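Local coordinates for protein enoyl-CoA hydratase/isomerase (PDB 3QXZ) that probably catalyses hydration or double-bond isomerisation of enoyl-CoA thioesters in fatty acid metabolism, as a trimeric member of the crotonase-like enoyl-CoA hydratase/isomerase family, at residues A[145-150]-A[161-166]; A[7-12]-A[20-25]; A[123-128]-A[178-183]; A[204-209]-A[259-264]; A[62-67]-A[107-112]. All coordinates share one frame; numbering follows the deposited sequence.

Contact 1. Residues A[145-150]-A[161-166]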
# COMPACT_ATOMS: atom_id res chain seq x y z
N LEU A 145 0.09 -8.90 -15.07
CA LEU A 145 0.73 -8.59 -13.79
C LEU A 145 -0.22 -7.93 -12.78
O LEU A 145 0.25 -7.39 -11.76
CB LEU A 145 2.05 -7.78 -13.96
CG LEU A 145 3.26 -8.70 -14.15
CD1 LEU A 145 4.48 -7.88 -14.57
CD2 LEU A 145 3.57 -9.39 -12.82
N ALA A 146 -1.54 -8.03 -12.97
CA ALA A 146 -2.45 -7.45 -11.98
C ALA A 146 -2.25 -8.01 -10.58
O ALA A 146 -2.50 -7.31 -9.59
CB ALA A 146 -3.88 -7.67 -12.40
N HIS A 147 -1.82 -9.27 -10.45
CA HIS A 147 -1.59 -9.85 -9.11
C HIS A 147 -0.48 -9.11 -8.34
O HIS A 147 -0.41 -9.24 -7.12
CB HIS A 147 -1.23 -11.34 -9.18
CG HIS A 147 -2.30 -12.23 -9.75
ND1 HIS A 147 -2.48 -12.42 -11.11
CD2 HIS A 147 -3.22 -13.02 -9.14
CE1 HIS A 147 -3.48 -13.28 -11.31
NE2 HIS A 147 -3.95 -13.65 -10.13
N TRP A 148 0.40 -8.43 -9.09
CA TRP A 148 1.54 -7.71 -8.55
C TRP A 148 1.30 -6.19 -8.49
O TRP A 148 1.62 -5.55 -7.47
CB TRP A 148 2.75 -8.06 -9.45
CG TRP A 148 4.07 -7.46 -9.06
CD1 TRP A 148 4.97 -7.99 -8.19
CD2 TRP A 148 4.62 -6.24 -9.54
NE1 TRP A 148 6.05 -7.12 -8.07
CE2 TRP A 148 5.87 -6.06 -8.90
CE3 TRP A 148 4.19 -5.29 -10.47
CZ2 TRP A 148 6.68 -4.95 -9.15
CZ3 TRP A 148 5.02 -4.19 -10.73
CH2 TRP A 148 6.25 -4.05 -10.06
N THR A 149 0.73 -5.61 -9.55
CA THR A 149 0.52 -4.16 -9.55
C THR A 149 -0.58 -3.77 -8.57
O THR A 149 -0.46 -2.75 -7.87
CB THR A 149 0.11 -3.63 -10.93
OG1 THR A 149 -1.06 -4.34 -11.35
CG2 THR A 149 1.24 -3.78 -11.97
N LEU A 150 -1.64 -4.56 -8.47
CA LEU A 150 -2.82 -4.07 -7.76
C LEU A 150 -2.64 -3.94 -6.24
O LEU A 150 -2.99 -2.90 -5.68
CB LEU A 150 -4.07 -4.89 -8.13
CG LEU A 150 -5.40 -4.33 -7.60
CD1 LEU A 150 -5.66 -2.89 -8.05
CD2 LEU A 150 -6.53 -5.27 -8.05
N GLU A 161 -10.67 -8.29 -3.20
CA GLU A 161 -12.07 -8.11 -3.59
C GLU A 161 -12.17 -7.93 -5.11
O GLU A 161 -12.98 -8.59 -5.77
CB GLU A 161 -12.64 -6.88 -2.90
CG GLU A 161 -14.08 -6.59 -3.28
CD GLU A 161 -14.59 -5.28 -2.69
OE1 GLU A 161 -13.96 -4.68 -1.82
OE2 GLU A 161 -15.65 -4.84 -3.16
N LEU A 162 -11.37 -7.05 -5.70
CA LEU A 162 -11.50 -6.78 -7.13
C LEU A 162 -11.11 -8.01 -7.95
O LEU A 162 -11.78 -8.31 -8.95
CB LEU A 162 -10.68 -5.55 -7.53
CG LEU A 162 -11.10 -4.25 -6.82
CD1 LEU A 162 -10.32 -3.05 -7.36
CD2 LEU A 162 -12.62 -4.01 -6.94
N LEU A 163 -10.07 -8.74 -7.54
CA LEU A 163 -9.60 -9.90 -8.34
C LEU A 163 -10.42 -11.16 -8.14
O LEU A 163 -10.63 -11.92 -9.10
CB LEU A 163 -8.13 -10.19 -8.05
CG LEU A 163 -7.17 -9.02 -8.34
CD1 LEU A 163 -5.74 -9.49 -8.08
CD2 LEU A 163 -7.35 -8.48 -9.76
N LEU A 164 -10.88 -11.42 -6.92
CA LEU A 164 -11.59 -12.65 -6.61
C LEU A 164 -13.07 -12.55 -6.92
O LEU A 164 -13.71 -13.57 -7.19
CB LEU A 164 -11.39 -13.07 -5.15
CG LEU A 164 -9.98 -13.42 -4.70
CD1 LEU A 164 -9.92 -13.74 -3.24
CD2 LEU A 164 -9.45 -14.62 -5.51
N THR A 165 -13.65 -11.35 -6.86
CA THR A 165 -15.07 -11.22 -7.20
C THR A 165 -15.27 -10.72 -8.62
O THR A 165 -16.34 -10.92 -9.19
CB THR A 165 -15.87 -10.29 -6.24
OG1 THR A 165 -15.51 -8.92 -6.45
CG2 THR A 165 -15.70 -10.68 -4.78
N GLY A 166 -14.28 -10.02 -9.19
CA GLY A 166 -14.47 -9.39 -10.50
C GLY A 166 -15.46 -8.25 -10.52
O GLY A 166 -15.90 -7.83 -11.61

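Contact 2. Residues A[7-12]-A[20-25]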
# COMPACT_ATOMS: atom_id res chain seq x y z
N THR A 7 -8.63 -3.18 -33.52
CA THR A 7 -8.41 -1.97 -32.76
C THR A 7 -7.03 -1.49 -33.14
O THR A 7 -6.05 -2.23 -33.00
CB THR A 7 -8.50 -2.21 -31.25
OG1 THR A 7 -9.81 -2.68 -30.93
CG2 THR A 7 -8.23 -0.91 -30.46
N GLU A 8 -6.96 -0.27 -33.62
CA GLU A 8 -5.70 0.30 -34.08
C GLU A 8 -5.02 1.07 -32.96
O GLU A 8 -5.68 1.47 -32.01
CB GLU A 8 -5.93 1.24 -35.26
CG GLU A 8 -6.57 0.59 -36.47
CD GLU A 8 -6.85 1.60 -37.57
OE1 GLU A 8 -6.91 2.82 -37.28
OE2 GLU A 8 -7.01 1.17 -38.73
N LEU A 9 -3.72 1.27 -33.09
CA LEU A 9 -2.97 2.15 -32.20
C LEU A 9 -2.57 3.40 -32.96
O LEU A 9 -1.84 3.32 -33.96
CB LEU A 9 -1.72 1.43 -31.67
CG LEU A 9 -0.89 2.16 -30.61
CD1 LEU A 9 -1.71 2.35 -29.34
CD2 LEU A 9 0.37 1.38 -30.33
N HIS A 10 -3.05 4.55 -32.50
CA HIS A 10 -2.67 5.83 -33.10
C HIS A 10 -1.60 6.50 -32.23
O HIS A 10 -1.55 6.30 -31.02
CB HIS A 10 -3.89 6.74 -33.27
CG HIS A 10 -4.91 6.21 -34.23
ND1 HIS A 10 -6.14 6.82 -34.42
CD2 HIS A 10 -4.90 5.13 -35.06
CE1 HIS A 10 -6.82 6.14 -35.32
NE2 HIS A 10 -6.10 5.11 -35.72
N GLU A 11 -0.75 7.30 -32.87
CA GLU A 11 0.35 7.97 -32.20
C GLU A 11 0.54 9.38 -32.71
O GLU A 11 0.53 9.63 -33.93
CB GLU A 11 1.64 7.16 -32.37
CG GLU A 11 2.85 7.78 -31.69
CD GLU A 11 4.11 6.98 -31.92
OE1 GLU A 11 4.09 5.76 -31.70
OE2 GLU A 11 5.11 7.58 -32.35
N GLU A 12 0.72 10.32 -31.79
CA GLU A 12 1.03 11.71 -32.12
C GLU A 12 2.03 12.23 -31.12
O GLU A 12 1.82 12.09 -29.91
CB GLU A 12 -0.24 12.56 -32.07
CG GLU A 12 -0.05 14.02 -32.51
CD GLU A 12 -1.32 14.84 -32.30
OE1 GLU A 12 -2.42 14.36 -32.67
OE2 GLU A 12 -1.21 15.96 -31.77
N LEU A 20 -0.58 8.07 -27.27
CA LEU A 20 -1.02 6.82 -27.87
C LEU A 20 -2.50 6.63 -27.63
O LEU A 20 -2.96 6.71 -26.48
CB LEU A 20 -0.26 5.65 -27.26
CG LEU A 20 1.25 5.59 -27.53
CD1 LEU A 20 1.86 4.49 -26.72
CD2 LEU A 20 1.52 5.37 -29.03
N THR A 21 -3.25 6.38 -28.71
CA THR A 21 -4.69 6.21 -28.61
C THR A 21 -5.11 4.82 -29.08
O THR A 21 -4.76 4.41 -30.20
CB THR A 21 -5.44 7.28 -29.44
OG1 THR A 21 -5.02 8.58 -29.03
CG2 THR A 21 -6.95 7.16 -29.22
N LEU A 22 -5.84 4.12 -28.22
CA LEU A 22 -6.42 2.82 -28.55
C LEU A 22 -7.70 3.11 -29.31
O LEU A 22 -8.64 3.68 -28.76
CB LEU A 22 -6.71 2.01 -27.27
CG LEU A 22 -5.54 1.86 -26.29
CD1 LEU A 22 -6.03 1.19 -25.01
CD2 LEU A 22 -4.39 1.09 -26.89
N HIS A 23 -7.73 2.74 -30.59
CA HIS A 23 -8.79 3.19 -31.50
C HIS A 23 -9.53 2.02 -32.14
O HIS A 23 -9.09 1.47 -33.15
CB HIS A 23 -8.20 4.12 -32.56
CG HIS A 23 -9.21 4.64 -33.54
ND1 HIS A 23 -9.87 5.83 -33.35
CD2 HIS A 23 -9.66 4.14 -34.72
CE1 HIS A 23 -10.70 6.04 -34.37
NE2 HIS A 23 -10.58 5.03 -35.21
N GLY A 24 -10.67 1.65 -31.55
CA GLY A 24 -11.54 0.60 -32.08
C GLY A 24 -13.00 0.94 -31.81
O GLY A 24 -13.63 0.32 -30.96
N PRO A 25 -13.54 1.93 -32.56
CA PRO A 25 -14.91 2.43 -32.32
C PRO A 25 -15.99 1.35 -32.29
O PRO A 25 -16.88 1.40 -31.44
CB PRO A 25 -15.13 3.40 -33.49
CG PRO A 25 -13.75 3.90 -33.80
CD PRO A 25 -12.86 2.69 -33.63

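Contact 3. Residues A[123-128]-A[178-183]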
# COMPACT_ATOMS: atom_id res chain seq x y z
N ARG A 123 -2.72 7.43 -13.12
CA ARG A 123 -4.02 7.22 -13.78
C ARG A 123 -4.99 8.33 -13.42
O ARG A 123 -5.16 8.67 -12.25
CB ARG A 123 -4.64 5.87 -13.36
CG ARG A 123 -4.16 4.69 -14.20
CD ARG A 123 -4.48 3.32 -13.57
NE ARG A 123 -3.79 3.18 -12.28
CZ ARG A 123 -2.48 3.02 -12.16
NH1 ARG A 123 -1.69 2.86 -13.22
NH2 ARG A 123 -1.96 3.05 -10.95
N ILE A 124 -5.65 8.86 -14.45
CA ILE A 124 -6.77 9.77 -14.26
C ILE A 124 -7.96 9.07 -14.89
O ILE A 124 -7.90 8.67 -16.07
CB ILE A 124 -6.50 11.13 -14.95
CG1 ILE A 124 -5.24 11.78 -14.34
CG2 ILE A 124 -7.73 12.06 -14.80
CD1 ILE A 124 -4.85 13.09 -15.07
N LEU A 125 -9.02 8.88 -14.09
CA LEU A 125 -10.21 8.11 -14.54
C LEU A 125 -11.45 8.97 -14.71
O LEU A 125 -11.70 9.90 -13.95
CB LEU A 125 -10.52 6.95 -13.57
CG LEU A 125 -9.85 5.60 -13.84
CD1 LEU A 125 -8.33 5.67 -13.79
CD2 LEU A 125 -10.35 4.55 -12.82
N ALA A 126 -12.24 8.60 -15.71
CA ALA A 126 -13.53 9.23 -16.00
C ALA A 126 -14.57 8.79 -14.96
O ALA A 126 -14.78 7.59 -14.76
CB ALA A 126 -13.99 8.84 -17.38
N GLU A 127 -15.27 9.77 -14.38
CA GLU A 127 -16.35 9.46 -13.42
C GLU A 127 -17.46 8.57 -13.98
O GLU A 127 -18.07 7.78 -13.25
CB GLU A 127 -16.91 10.76 -12.83
CG GLU A 127 -15.94 11.39 -11.83
CD GLU A 127 -16.23 12.87 -11.56
OE1 GLU A 127 -17.23 13.41 -12.07
OE2 GLU A 127 -15.43 13.50 -10.83
N GLU A 128 -17.71 8.69 -15.28
CA GLU A 128 -18.81 7.96 -15.94
C GLU A 128 -18.44 6.54 -16.36
O GLU A 128 -19.30 5.78 -16.82
CB GLU A 128 -19.32 8.74 -17.16
CG GLU A 128 -19.84 10.15 -16.86
CD GLU A 128 -18.78 11.25 -16.97
OE1 GLU A 128 -17.56 10.96 -16.88
OE2 GLU A 128 -19.16 12.43 -17.13
N GLY A 178 -6.48 4.36 -3.85
CA GLY A 178 -5.11 4.51 -4.33
C GLY A 178 -4.84 3.93 -5.70
O GLY A 178 -3.70 4.01 -6.18
N LEU A 179 -5.85 3.34 -6.34
CA LEU A 179 -5.66 2.80 -7.69
C LEU A 179 -5.41 3.92 -8.70
O LEU A 179 -4.61 3.77 -9.64
CB LEU A 179 -6.90 1.97 -8.08
CG LEU A 179 -6.84 1.20 -9.42
CD1 LEU A 179 -7.70 -0.05 -9.35
CD2 LEU A 179 -7.22 2.05 -10.65
N ALA A 180 -6.14 5.02 -8.54
CA ALA A 180 -6.10 6.16 -9.45
C ALA A 180 -5.70 7.41 -8.71
O ALA A 180 -5.93 7.54 -7.50
CB ALA A 180 -7.48 6.36 -10.11
N ASN A 181 -5.11 8.34 -9.44
CA ASN A 181 -4.65 9.60 -8.88
C ASN A 181 -5.75 10.63 -8.75
O ASN A 181 -5.74 11.45 -7.84
CB ASN A 181 -3.48 10.14 -9.71
CG ASN A 181 -2.32 9.19 -9.72
OD1 ASN A 181 -2.35 8.15 -10.38
ND2 ASN A 181 -1.29 9.53 -8.94
N ARG A 182 -6.67 10.61 -9.71
CA ARG A 182 -7.70 11.63 -9.81
C ARG A 182 -8.85 11.08 -10.63
O ARG A 182 -8.66 10.21 -11.50
CB ARG A 182 -7.13 12.89 -10.51
CG ARG A 182 -8.05 14.12 -10.47
CD ARG A 182 -7.38 15.32 -11.10
NE ARG A 182 -8.18 16.52 -10.83
CZ ARG A 182 -7.96 17.71 -11.39
NH1 ARG A 182 -6.96 17.86 -12.26
NH2 ARG A 182 -8.74 18.74 -11.08
N CYS A 183 -10.05 11.58 -10.35
CA CYS A 183 -11.18 11.33 -11.23
C CYS A 183 -11.84 12.64 -11.66
O CYS A 183 -11.83 13.63 -10.91
CB CYS A 183 -12.18 10.35 -10.62
SG CYS A 183 -12.95 10.89 -9.13

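Contact 4. Residues A[204-209]-A[259-264]. With EDO (1,2-ethanediol), chain H.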
# COMPACT_ATOMS: atom_id res chain seq x y z
N VAL A 204 10.42 19.35 -15.38
CA VAL A 204 11.11 18.25 -14.69
C VAL A 204 12.31 17.83 -15.53
O VAL A 204 12.19 17.63 -16.74
CB VAL A 204 10.14 17.06 -14.47
CG1 VAL A 204 10.90 15.81 -13.97
CG2 VAL A 204 9.01 17.46 -13.51
N ALA A 205 13.48 17.72 -14.91
CA ALA A 205 14.70 17.40 -15.68
C ALA A 205 14.60 15.99 -16.27
O ALA A 205 14.10 15.08 -15.60
CB ALA A 205 15.94 17.53 -14.81
N PRO A 206 15.07 15.78 -17.51
CA PRO A 206 14.91 14.45 -18.15
C PRO A 206 15.57 13.32 -17.37
O PRO A 206 14.94 12.27 -17.14
CB PRO A 206 15.55 14.62 -19.54
CG PRO A 206 16.13 16.00 -19.58
CD PRO A 206 15.64 16.80 -18.42
N GLU A 207 16.82 13.50 -16.94
CA GLU A 207 17.51 12.44 -16.22
C GLU A 207 16.93 12.25 -14.82
O GLU A 207 16.90 11.14 -14.28
CB GLU A 207 19.03 12.66 -16.20
CG GLU A 207 19.83 11.42 -15.81
CD GLU A 207 19.77 10.27 -16.81
OE1 GLU A 207 19.27 10.42 -17.95
OE2 GLU A 207 20.26 9.19 -16.44
N SER A 208 16.48 13.34 -14.19
CA SER A 208 15.81 13.25 -12.89
C SER A 208 14.58 12.34 -12.98
O SER A 208 14.39 11.43 -12.14
CB SER A 208 15.38 14.65 -12.43
OG SER A 208 16.51 15.45 -12.13
N ALA A 209 13.73 12.57 -13.98
CA ALA A 209 12.55 11.72 -14.15
C ALA A 209 12.93 10.28 -14.42
O ALA A 209 12.33 9.37 -13.83
CB ALA A 209 11.68 12.25 -15.28
N PRO A 259 13.43 26.37 -17.18
CA PRO A 259 14.74 25.72 -17.23
C PRO A 259 15.09 25.26 -18.65
O PRO A 259 14.19 24.89 -19.41
CB PRO A 259 14.57 24.54 -16.27
CG PRO A 259 13.09 24.24 -16.27
CD PRO A 259 12.42 25.58 -16.45
N ARG A 260 16.37 25.32 -18.99
CA ARG A 260 16.87 24.86 -20.28
C ARG A 260 17.60 23.55 -20.06
O ARG A 260 18.81 23.52 -19.89
CB ARG A 260 17.81 25.92 -20.89
CG ARG A 260 17.16 27.26 -21.06
CD ARG A 260 18.11 28.26 -21.71
NE ARG A 260 17.44 29.54 -21.90
CZ ARG A 260 17.77 30.43 -22.83
NH1 ARG A 260 18.77 30.19 -23.68
NH2 ARG A 260 17.08 31.56 -22.92
N TRP A 261 16.84 22.46 -20.01
CA TRP A 261 17.45 21.17 -19.70
C TRP A 261 18.32 20.64 -20.84
O TRP A 261 17.93 20.73 -22.01
CB TRP A 261 16.37 20.13 -19.37
CG TRP A 261 15.39 20.47 -18.31
CD1 TRP A 261 14.04 20.49 -18.46
CD2 TRP A 261 15.64 20.77 -16.92
NE1 TRP A 261 13.42 20.79 -17.27
CE2 TRP A 261 14.38 20.96 -16.30
CE3 TRP A 261 16.81 20.91 -16.15
CZ2 TRP A 261 14.25 21.26 -14.94
CZ3 TRP A 261 16.69 21.23 -14.79
CH2 TRP A 261 15.42 21.40 -14.21
N ALA A 262 19.46 20.08 -20.47
CA ALA A 262 20.37 19.46 -21.45
C ALA A 262 20.26 17.94 -21.45
O ALA A 262 20.58 17.30 -22.46
CB ALA A 262 21.80 19.86 -21.18
N GLY A 263 19.83 17.35 -20.33
CA GLY A 263 19.88 15.90 -20.15
C GLY A 263 21.32 15.41 -20.11
O GLY A 263 22.26 16.22 -20.07
N GLN A 264 21.51 14.09 -20.14
CA GLN A 264 22.86 13.53 -20.25
C GLN A 264 22.91 12.22 -21.03
O GLN A 264 21.89 11.56 -21.18
CB GLN A 264 23.52 13.39 -18.88
CG GLN A 264 22.71 12.64 -17.83
CD GLN A 264 23.46 12.55 -16.51
OE1 GLN A 264 23.05 13.13 -15.49
NE2 GLN A 264 24.59 11.84 -16.54
C1 EDO H . 13.07 10.18 -19.55
O1 EDO H . 12.62 10.85 -18.36
C2 EDO H . 12.35 10.85 -20.71
O2 EDO H . 12.85 12.19 -20.93
O HOH W 1 19.01 12.68 -19.73
O HOH W 2 20.86 9.22 -19.68

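Contact 5. Residues A[62-67]-A[107-112]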
# COMPACT_ATOMS: atom_id res chain seq x y z
N PRO A 62 -16.19 6.63 -26.63
CA PRO A 62 -16.39 6.93 -25.21
C PRO A 62 -15.63 6.02 -24.23
O PRO A 62 -15.84 6.13 -23.03
CB PRO A 62 -17.90 6.71 -25.05
CG PRO A 62 -18.19 5.57 -25.98
CD PRO A 62 -17.23 5.71 -27.15
N ALA A 63 -14.78 5.13 -24.73
CA ALA A 63 -14.16 4.14 -23.85
C ALA A 63 -12.65 4.29 -23.78
O ALA A 63 -12.02 4.92 -24.64
CB ALA A 63 -14.53 2.75 -24.32
N PHE A 64 -12.04 3.69 -22.75
CA PHE A 64 -10.59 3.52 -22.76
C PHE A 64 -10.28 2.22 -23.50
O PHE A 64 -9.73 2.24 -24.60
CB PHE A 64 -10.03 3.56 -21.33
CG PHE A 64 -8.54 3.31 -21.26
CD1 PHE A 64 -7.62 4.33 -21.56
CD2 PHE A 64 -8.04 2.06 -20.88
CE1 PHE A 64 -6.24 4.10 -21.49
CE2 PHE A 64 -6.67 1.81 -20.81
CZ PHE A 64 -5.76 2.85 -21.10
N CYS A 65 -10.66 1.07 -22.91
CA CYS A 65 -10.44 -0.24 -23.53
C CYS A 65 -11.36 -1.24 -22.87
O CYS A 65 -11.29 -1.47 -21.67
CB CYS A 65 -8.97 -0.67 -23.39
SG CYS A 65 -8.65 -2.35 -23.97
N SER A 66 -12.25 -1.83 -23.67
CA SER A 66 -13.25 -2.77 -23.17
C SER A 66 -12.69 -4.16 -22.88
O SER A 66 -13.42 -5.04 -22.44
CB SER A 66 -14.42 -2.88 -24.15
OG SER A 66 -13.93 -3.35 -25.41
N GLY A 67 -11.40 -4.36 -23.11
CA GLY A 67 -10.74 -5.63 -22.83
C GLY A 67 -10.95 -6.69 -23.90
O GLY A 67 -11.27 -6.36 -25.04
N GLY A 107 -12.77 6.58 -20.17
CA GLY A 107 -14.04 5.85 -20.11
C GLY A 107 -13.77 4.40 -19.77
O GLY A 107 -12.71 4.07 -19.22
N HIS A 108 -14.71 3.52 -20.11
CA HIS A 108 -14.68 2.12 -19.65
C HIS A 108 -13.33 1.47 -19.82
O HIS A 108 -12.71 1.57 -20.88
CB HIS A 108 -15.70 1.28 -20.42
CG HIS A 108 -17.05 1.90 -20.49
ND1 HIS A 108 -17.69 2.42 -19.38
CD2 HIS A 108 -17.90 2.09 -21.53
CE1 HIS A 108 -18.88 2.88 -19.74
NE2 HIS A 108 -19.02 2.70 -21.04
N ALA A 109 -12.89 0.81 -18.76
CA ALA A 109 -11.64 0.03 -18.79
C ALA A 109 -11.93 -1.29 -18.07
O ALA A 109 -12.09 -1.31 -16.85
CB ALA A 109 -10.49 0.79 -18.15
N ILE A 110 -12.01 -2.36 -18.85
CA ILE A 110 -12.50 -3.65 -18.35
C ILE A 110 -11.48 -4.75 -18.65
O ILE A 110 -10.92 -4.80 -19.75
CB ILE A 110 -13.86 -4.04 -19.03
CG1 ILE A 110 -14.93 -2.94 -18.83
CG2 ILE A 110 -14.34 -5.42 -18.57
CD1 ILE A 110 -15.38 -2.78 -17.44
N GLY A 111 -11.22 -5.61 -17.66
CA GLY A 111 -10.35 -6.78 -17.89
C GLY A 111 -8.94 -6.34 -18.21
O GLY A 111 -8.35 -5.55 -17.45
N ILE A 112 -8.38 -6.83 -19.32
CA ILE A 112 -7.04 -6.41 -19.71
C ILE A 112 -6.99 -4.90 -20.05
O ILE A 112 -5.91 -4.27 -19.97
CB ILE A 112 -6.42 -7.32 -20.81
CG1 ILE A 112 -4.88 -7.12 -20.84
CG2 ILE A 112 -7.18 -7.15 -22.15
CD1 ILE A 112 -4.11 -8.30 -21.32
O HOH W 3 -17.17 5.39 -20.74

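Contact 1. Residues A[145-150]-A[161-166]
Leu163 pushes its branched end against Leu150, the two side chains meeting tip to tip with Leu163 CD2 and Leu150 CD2 3.7 Å apart. The contact is apolar helix-helix packing within the crotonase fold: the short helix 146-149 and the end of helix 151-165 face each other through leucine methyls. Leu150 has its CG anti to the backbone N (chi1 -172°), and its CD2 touches two residues of the other helix, lying also 4.2 Å from Leu162 CB. The second branch of Leu163 works elsewhere: its CD1 meets the His147 ring obliquely, 4.5 Å from His147 CD2, and lies near Ala146 O. Ala146 closes the patch more loosely, its CB 4.4 Å from Leu163 CD2. No hydrogen bond crosses between the segments. His147 ND1 bonds to Glu233 of the second subunit, while Glu161 pairs with Arg173 and also with Asn181 of the second subunit. In the last helical turn, Thr165 folds its hydroxyl back, and Thr165 OG1 donates to Glu161 O at 2.6 Å from the face of that carbonyl opposite to the one approached by Thr165 N.

Contact 2. Residues A[7-12]-A[20-25]
His10 and His23 form an offset stack, their ring centroids 4.3 Å apart and their planes inclined by 24°. The overlap is partial: His10 CE1 lies over one face of His23, toward its rim and 3.3 Å from His23 CG, while His23 CB rests over the face of the His10 ring in a CH-pi contact. Pro25 CD occupies the opposite face of His23. The rotation of His10 is fixed by Glu8, for His10 NE2 donates to Glu8 OE1 at 2.9 Å with the carboxylate oxygen in the ring plane; the carboxylate would tend to favour a protonated imidazole, if His10 takes one up. Glu8 and His23 run side by side and point the same way, carboxylate and ring planes 33° apart.

On the other face, Leu9 and Leu22 cross obliquely, with Leu9 CD1 3.8 Å from Leu22 CD2. Glu11 runs alongside Leu20, bringing Glu11 OE1 to 3.7 Å from Leu20 CD2 while its carboxylate pairs with Arg45. Helix 33-48 covers this leucine face. Glu8-His23 and His10-Thr21 are hydrogen-bonded pairs, and Leu9-Leu22 and Glu11-Leu20 non-hydrogen-bonded ones, the regular antiparallel ladder of a beta hairpin. Its first strand, 8-14, is an outermost strand, within this chain, of the mixed sheet of the crotonase fold.

Contact 3. Residues A[123-128]-A[178-183]
Arg123 grips the carbonyl oxygen of Leu179 side-on with two nitrogens, Arg123 NE lying 2.8 Å and Arg123 NH2 3.0 Å from Leu179 O. A bend at chi3 (-63°) directs NE toward this acceptor, which lies close to the guanidinium plane. Beside it, the Asn181 side chain and main chain both hold Arg123: Arg123 N donates to Asn181 OD1 at 2.9 Å, from above the amide plane, and Asn181 N donates to Arg123 O at 2.8 Å. The next rung is a parallel strand bond, Leu125 N to Arg182 O, and Leu125 CD1 packs 3.8 Å from Ala180 CB. This part is buried, and Asn181 ND2 continues outward to Glu161 and Ala157 of the third subunit.

Farther along, the backbones stay paired, through Leu184, but the side chains are looser and reach the solvent side. Exposed Glu127 comes no nearer to the thiol than 4.0 Å, from Glu127 OE2 to Cys183 SG, and Arg182 leads its long chain away from the other strand. Arg123 is held by neutral main-chain oxygens, its NH1 bonding to Ala117 O and Ala120 O, so its presumed positive charge is probably stabilised by carbonyl dipoles, including one at the end of helix 112-117.

Contact 4. Residues A[204-209]-A[259-264]
Trp261 meets the other segment from its first side-chain carbon onward: Trp261 CB lies 3.5 Å from Pro206 CD, and CG still faces the same proline carbon. CG is anti to the carbonyl carbon (chi1 -54°), and the indole beyond it lies against Ala205. On its pyrrole side CD1 passes near Val204 O, and NE1 makes a weak hydrogen bond to Thr202 O. Ala205 CA sits over the ring centre, 3.6 Å from Trp261 CE2. Farther out, CE3, CZ3 and CH2 lie under the Ala205 methyl, a CH-pi contact 8° off the ring normal. Pro259 CB lies against the opposite face.

Beyond the indole, Pro206 CG packs on Gly263 CA, and two waters bridge Glu207 and Gln264. One donates to Glu207 OE1 and accepts from Gln264 N; the second donates to Glu207 OE1 (2.6 Å) and to Gln264 O (3.0 Å). Glu207 OE2 pairs with Arg239. A 1,2-ethanediol, probably from the crystallisation liquor, donates from O1 to Pro206 O (3.0 Å) and also bonds to Arg53.

The C-terminal tail, following helix 245-255, thus lies over the junction between helices 186-203 and 206-222, where Ala205 is the N-cap and Gly139 of the third subunit packs on it.

Contact 5. Residues A[62-67]-A[107-112]
Phe64 CB is set 3.4 Å from His108 O, and with CG anti to the backbone N (chi1 177°) its ring then leads away from 107-112, keeping one oblique touch, Phe64 CD2 to Ala109 CB at 3.9 Å. Where the chain turns this corner, His108 O accepts two backbone bonds, from Phe64 N and Cys65 N. Ile110 N in turn donates to Cys65 O at 3.0 Å. Cys65 holds SG anti to its own N (chi1 174°), and Gly67 N donates to Cys65 SG at 3.5 Å, closing the turn. Ile110 lays CB on Ser66 O, while Ile112 CG2, between its backbone N and carbonyl carbon, lies 3.9 Å from Gly67 CA. At the other end a water lies over the centre of the His108 ring, donating to Pro62 O (2.7 Å) and accepting from His108 N; His108 ND1 bonds to Arg130 N.

In crotonases two peptide N-H groups form an oxyanion hole for the thioester, and the ends of the two segments, around Gly67 and Gly111-Ile112, probably lie at that site. Strand 108-110 pairs with strand 131-132 and runs through N-cap Gly111 into helix 112-117, against which Phe64 and Ala109 pack.

Overall arrangement
Along the chain contact 2 comes first, then contact 5, then contact 3 with contact 1 nested inside its loop, and finally contact 4. Contacts 2 and 3, with centres about 21 Å apart, lie at the two ends of the same mixed sheet, one at each outermost strand. Contact 5, its centre about 13 Å from the centre of each, touches both, through Leu22 with Cys65 and Ala126 with Gly107. Leu150 packing on Leu179 joins contact 1 to contact 3. Contact 4 stands apart, its centre about 36 Å from that of contact 1. Contacts 1, 3 and 4 reach neighbouring subunits of the trimer, contact 3 from the sheet edge and contacts 1 and 4 from the helices.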